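PDB 4GM2: ATP-dependent Clp protease proteolytic subunit from Plasmodium falciparum, which is the catalytically inactive subunit of the apicoplast-localised Clp protease complex, a member of the peptidase S14 family seen here as an assembly of seven copies. Local coordinates for residues P60-I65 with D98-C103; G121-L126 with L197-L202. All coordinates share one frame; numbering follows the deposited sequence.

Interaction 1: P60-I65 with D98-C103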
# COMPACT_ATOMS: atom_id res chain seq x y z
N PRO A 60 -7.14 33.36 6.71
CA PRO A 60 -8.22 32.57 7.30
C PRO A 60 -8.14 31.06 7.00
O PRO A 60 -7.79 30.66 5.89
CB PRO A 60 -9.48 33.17 6.67
CG PRO A 60 -9.10 34.57 6.37
CD PRO A 60 -7.65 34.52 5.97
N ILE A 61 -8.45 30.26 8.02
CA ILE A 61 -8.55 28.81 7.89
C ILE A 61 -10.02 28.41 8.01
O ILE A 61 -10.74 28.91 8.88
CB ILE A 61 -7.68 28.09 8.94
CG1 ILE A 61 -6.20 28.41 8.70
CG2 ILE A 61 -7.94 26.59 8.92
CD1 ILE A 61 -5.29 28.07 9.86
N HIS A 62 -10.46 27.51 7.14
CA HIS A 62 -11.86 27.12 7.08
C HIS A 62 -12.08 25.75 7.65
O HIS A 62 -11.80 24.74 7.00
CB HIS A 62 -12.37 27.21 5.65
CG HIS A 62 -12.20 28.58 5.04
ND1 HIS A 62 -13.12 29.55 5.18
CD2 HIS A 62 -11.17 29.12 4.28
CE1 HIS A 62 -12.70 30.66 4.54
NE2 HIS A 62 -11.51 30.39 3.99
N LEU A 63 -12.57 25.72 8.89
CA LEU A 63 -12.84 24.48 9.59
C LEU A 63 -14.28 24.03 9.40
O LEU A 63 -15.20 24.57 10.02
CB LEU A 63 -12.52 24.63 11.08
CG LEU A 63 -12.76 23.43 12.01
CD1 LEU A 63 -12.01 22.20 11.53
CD2 LEU A 63 -12.36 23.78 13.43
N TYR A 64 -14.48 23.06 8.52
CA TYR A 64 -15.80 22.49 8.28
C TYR A 64 -16.04 21.33 9.24
O TYR A 64 -15.18 20.46 9.40
CB TYR A 64 -15.94 22.04 6.83
CG TYR A 64 -16.07 23.17 5.84
CD1 TYR A 64 -14.95 23.85 5.36
CD2 TYR A 64 -17.32 23.57 5.38
CE1 TYR A 64 -15.07 24.89 4.45
CE2 TYR A 64 -17.45 24.61 4.47
CZ TYR A 64 -16.33 25.26 4.01
OH TYR A 64 -16.46 26.29 3.11
N ILE A 65 -17.22 21.32 9.86
CA ILE A 65 -17.52 20.34 10.89
C ILE A 65 -18.79 19.56 10.61
O ILE A 65 -19.86 20.15 10.42
CB ILE A 65 -17.59 20.98 12.30
CG1 ILE A 65 -16.22 21.55 12.69
CG2 ILE A 65 -18.06 19.97 13.33
CD1 ILE A 65 -16.25 22.48 13.88
N ASP A 98 -7.17 33.55 11.59
CA ASP A 98 -8.53 33.36 12.06
C ASP A 98 -9.02 32.04 11.51
O ASP A 98 -8.76 31.71 10.36
CB ASP A 98 -9.45 34.48 11.55
CG ASP A 98 -9.08 35.85 12.10
OD1 ASP A 98 -8.48 35.93 13.20
OD2 ASP A 98 -9.40 36.87 11.44
N VAL A 99 -9.72 31.26 12.33
CA VAL A 99 -10.39 30.07 11.81
C VAL A 99 -11.91 30.26 11.81
O VAL A 99 -12.51 30.55 12.85
CB VAL A 99 -9.92 28.74 12.47
CG1 VAL A 99 -8.60 28.92 13.23
CG2 VAL A 99 -10.97 28.13 13.37
N TYR A 100 -12.50 30.14 10.63
CA TYR A 100 -13.95 30.19 10.48
C TYR A 100 -14.47 28.77 10.61
O TYR A 100 -13.85 27.85 10.09
CB TYR A 100 -14.35 30.76 9.11
CG TYR A 100 -13.74 32.10 8.73
CD1 TYR A 100 -13.17 32.95 9.69
CD2 TYR A 100 -13.76 32.53 7.40
CE1 TYR A 100 -12.63 34.18 9.33
CE2 TYR A 100 -13.22 33.76 7.03
CZ TYR A 100 -12.66 34.58 8.00
OH TYR A 100 -12.12 35.79 7.64
N THR A 101 -15.59 28.60 11.30
CA THR A 101 -16.21 27.27 11.43
C THR A 101 -17.51 27.18 10.64
O THR A 101 -18.28 28.15 10.58
CB THR A 101 -16.44 26.86 12.90
OG1 THR A 101 -17.16 27.89 13.58
CG2 THR A 101 -15.12 26.62 13.61
N TYR A 102 -17.75 26.03 10.02
CA TYR A 102 -18.96 25.77 9.24
C TYR A 102 -19.53 24.42 9.64
O TYR A 102 -18.87 23.40 9.46
CB TYR A 102 -18.66 25.74 7.74
CG TYR A 102 -17.86 26.92 7.21
CD1 TYR A 102 -16.48 27.01 7.43
CD2 TYR A 102 -18.48 27.92 6.47
CE1 TYR A 102 -15.75 28.08 6.94
CE2 TYR A 102 -17.76 28.99 5.97
CZ TYR A 102 -16.40 29.06 6.21
OH TYR A 102 -15.68 30.12 5.72
N CYS A 103 -20.75 24.40 10.20
CA CYS A 103 -21.37 23.12 10.52
C CYS A 103 -22.16 22.60 9.34
O CYS A 103 -23.10 23.25 8.87
CB CYS A 103 -22.26 23.20 11.76
SG CYS A 103 -22.92 21.59 12.26

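Interaction 2: G121-L126 with L197-L202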
# COMPACT_ATOMS: atom_id res chain seq x y z
N GLY A 121 -18.41 36.14 14.66
CA GLY A 121 -18.89 36.75 13.43
C GLY A 121 -18.73 35.79 12.27
O GLY A 121 -19.36 35.95 11.23
N TYR A 122 -17.88 34.78 12.46
CA TYR A 122 -17.52 33.85 11.40
C TYR A 122 -17.74 32.39 11.78
O TYR A 122 -17.01 31.49 11.34
CB TYR A 122 -16.07 34.09 10.96
CG TYR A 122 -15.84 35.43 10.29
CD1 TYR A 122 -15.92 35.55 8.91
CD2 TYR A 122 -15.53 36.56 11.05
CE1 TYR A 122 -15.70 36.77 8.29
CE2 TYR A 122 -15.31 37.79 10.43
CZ TYR A 122 -15.40 37.88 9.06
OH TYR A 122 -15.18 39.09 8.44
N ARG A 123 -18.76 32.16 12.59
CA ARG A 123 -19.23 30.81 12.89
C ARG A 123 -20.54 30.58 12.14
O ARG A 123 -21.56 31.20 12.43
CB ARG A 123 -19.41 30.62 14.39
CG ARG A 123 -18.14 30.86 15.20
CD ARG A 123 -18.43 30.92 16.69
NE ARG A 123 -19.29 32.05 17.05
CZ ARG A 123 -19.79 32.26 18.26
NH1 ARG A 123 -19.52 31.42 19.25
NH2 ARG A 123 -20.56 33.31 18.49
N PHE A 124 -20.48 29.69 11.15
CA PHE A 124 -21.58 29.49 10.21
C PHE A 124 -22.21 28.12 10.37
O PHE A 124 -21.60 27.19 10.90
CB PHE A 124 -21.08 29.66 8.77
CG PHE A 124 -20.34 30.94 8.53
CD1 PHE A 124 -21.02 32.13 8.30
CD2 PHE A 124 -18.95 30.96 8.54
CE1 PHE A 124 -20.34 33.31 8.08
CE2 PHE A 124 -18.26 32.14 8.32
CZ PHE A 124 -18.95 33.32 8.09
N SER A 125 -23.45 27.99 9.90
CA SER A 125 -24.15 26.72 9.87
C SER A 125 -25.06 26.61 8.65
O SER A 125 -25.57 27.62 8.15
CB SER A 125 -24.97 26.54 11.14
OG SER A 125 -25.75 25.36 11.06
N LEU A 126 -25.25 25.38 8.17
CA LEU A 126 -26.22 25.11 7.12
C LEU A 126 -27.63 25.08 7.72
O LEU A 126 -27.80 24.97 8.93
CB LEU A 126 -25.91 23.78 6.42
CG LEU A 126 -24.61 23.66 5.61
CD1 LEU A 126 -24.47 22.25 5.05
CD2 LEU A 126 -24.50 24.69 4.49
N LEU A 197 -24.05 30.17 19.97
CA LEU A 197 -23.10 29.13 19.59
C LEU A 197 -22.58 29.39 18.18
O LEU A 197 -21.46 29.01 17.82
CB LEU A 197 -23.77 27.75 19.63
CG LEU A 197 -23.94 27.01 20.96
CD1 LEU A 197 -24.86 25.82 20.77
CD2 LEU A 197 -22.60 26.57 21.52
N ILE A 198 -23.43 30.04 17.39
CA ILE A 198 -23.24 30.23 15.96
C ILE A 198 -23.62 31.68 15.66
O ILE A 198 -24.37 32.30 16.42
CB ILE A 198 -24.15 29.25 15.18
CG1 ILE A 198 -23.64 27.80 15.30
CG2 ILE A 198 -24.34 29.65 13.73
CD1 ILE A 198 -22.27 27.54 14.70
N ASP A 199 -23.09 32.22 14.56
CA ASP A 199 -23.36 33.59 14.17
C ASP A 199 -24.39 33.71 13.04
O ASP A 199 -25.36 34.46 13.17
CB ASP A 199 -22.06 34.29 13.79
CG ASP A 199 -21.10 34.38 14.96
OD1 ASP A 199 -21.48 34.97 15.99
OD2 ASP A 199 -19.96 33.87 14.84
N HIS A 200 -24.16 32.99 11.95
CA HIS A 200 -25.00 33.12 10.75
C HIS A 200 -25.40 31.80 10.17
O HIS A 200 -24.66 30.81 10.25
CB HIS A 200 -24.27 33.93 9.67
CG HIS A 200 -23.71 35.24 10.16
ND1 HIS A 200 -24.49 36.28 10.51
CD2 HIS A 200 -22.39 35.65 10.33
CE1 HIS A 200 -23.71 37.31 10.90
NE2 HIS A 200 -22.42 36.92 10.79
N ILE A 201 -26.59 31.78 9.58
CA ILE A 201 -27.07 30.63 8.82
C ILE A 201 -26.82 30.89 7.33
O ILE A 201 -27.31 31.87 6.77
CB ILE A 201 -28.56 30.34 9.09
CG1 ILE A 201 -28.80 30.15 10.59
CG2 ILE A 201 -29.01 29.09 8.34
CD1 ILE A 201 -30.15 30.64 11.06
N LEU A 202 -26.04 30.01 6.72
CA LEU A 202 -25.60 30.17 5.33
C LEU A 202 -26.73 30.02 4.32
O LEU A 202 -27.50 29.06 4.38
CB LEU A 202 -24.48 29.17 5.01
CG LEU A 202 -23.13 29.34 5.71
CD1 LEU A 202 -22.26 28.12 5.45
CD2 LEU A 202 -22.42 30.62 5.28

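Interaction 1: P60-I65 with D98-C103
Ile-61 to Ile-65 and Val-99 to Cys-103 run parallel in register, their directions 22° apart, joined by five backbone hydrogen bonds from Ile-61 N to Asp-98 O at one end to Ile-65 N to Tyr-102 O at the other. They are adjacent inner strands of the parallel sheet of the Clp protease fold, joined by a beta-alpha-beta crossover through helix 81-94.

One face of the pair is an aromatic cluster: His-62, Tyr-64, Tyr-100 and Tyr-102. Tyr-64 and Tyr-102 form an offset stack, centroids 4.3 Å apart and planes only 11° off parallel. Tyr-102 CD1 sits over the middle of the Tyr-64 ring, while Tyr-64 CZ lies nearer the rim of its partner. With CG of Tyr-102 turned away from its carbonyl carbon (chi1 -50°), the ring leans back along the sheet and delivers its hydroxyl to the edge of the imidazole. There Tyr-102 OH and His-62 ND1 are hydrogen-bonded at 2.7 Å, and the bond pins the far end of a ring already held on its face. At the neighbouring ring atom the histidine also meets Tyr-100, CE1 of His-62 lying 3.6 Å from CD2 of Tyr-100, with the two rings steeply inclined to each other. Pro-60 finishes the row, its CB over the face of Tyr-100 in a CH-pi contact, 4.1 Å from the ring centroid. Tyr-54 of a neighbouring subunit meets the His-62 ring edge-to-face and hydrogen-bonds Tyr-64 OH, so this face builds part of a subunit interface.

The reverse face carries Ile-61, Leu-63, Ile-65, Val-99, Thr-101 and Cys-103; Ile-61 packs on helix 39-55, Leu-63 and Ile-65 on helix 110-116 of the same chain. Here Leu-63 CD2 touches Thr-101 CG2 at 4.0 Å, and Thr-101 OG1 is hydrogen-bonded to Ala-115 O.

Interaction 2: G121-L126 with L197-L202
Arg-123 and Asp-199 carry the ionic part of this contact, at the place where the last strand of the parallel sheet of the Clp protease fold joins its neighbour. The arginine grips the carboxylate side-on: NE to OD2 is 2.9 Å and nearly straight at 175°, and NH2 to OD1 is 3.1 Å. Both oxygens lie close to the guanidinium plane, yet the two flat groups are twisted 48° apart, so each nitrogen comes in from above the plane of the carboxylate. A bend in the arginine chain at chi3 (-64°) swings the guanidinium alongside the acid. Asp-199 OD2 also accepts Arg-123 N at 3.1 Å, through its anti lone pair, and a weak bond from Gly-121 N. Several donors thus converge on OD2, which probably stabilises the carboxylate in its charged form.

Among the backbone bonds, Arg-123 O accepts twice, from Asp-199 N at 2.8 Å and from His-200 N at 3.2 Å. Beyond it the strands pair in parallel, with Ser-125 N on His-200 O and Leu-202 N on Ser-125 O, the latter 2.8 Å long.

Apolar contacts flank this pairing. Leu-202 crosses Phe-124 at about a right angle, CD2 lying 3.7 Å from CD1 of the phenylalanine. The His-200 ring runs beside Phe-124 and turns an edge to it, so the rings barely overlap. Ile-198 CG2 reaches Ser-125 CB on the reverse side.

Strand 99-103 flanks 123-125 on its other side, and Tyr-102 meets both Phe-124 and Leu-202. Beneath, Ile-198 and Ile-201 rest on helix 189-194, while Arg-123 NH1 hydrogen-bonds Ser-116 O, at the end of helix 110-116, and Asn-169 O of helix 148-170.

In the fold
Interactions 1 and 2 are consecutive parts of one parallel sheet, their centres about 10 Å apart, and strands 99-103 and 123-125 join them. Phe-124 N and O probably hydrogen-bond Thr-101 O and Cys-103 N, and the aromatic row continues across the seam, where Tyr-100 stacks with Tyr-122. Interaction 1 lies mid-sheet and is largely buried, held by regular backbone pairing and stacked rings. Interaction 2, at the outermost strand within the chain, is only partly buried; its strand pairing is short and is accompanied by a salt bridge, which interaction 1 lacks. Both also touch the same neighbouring subunit.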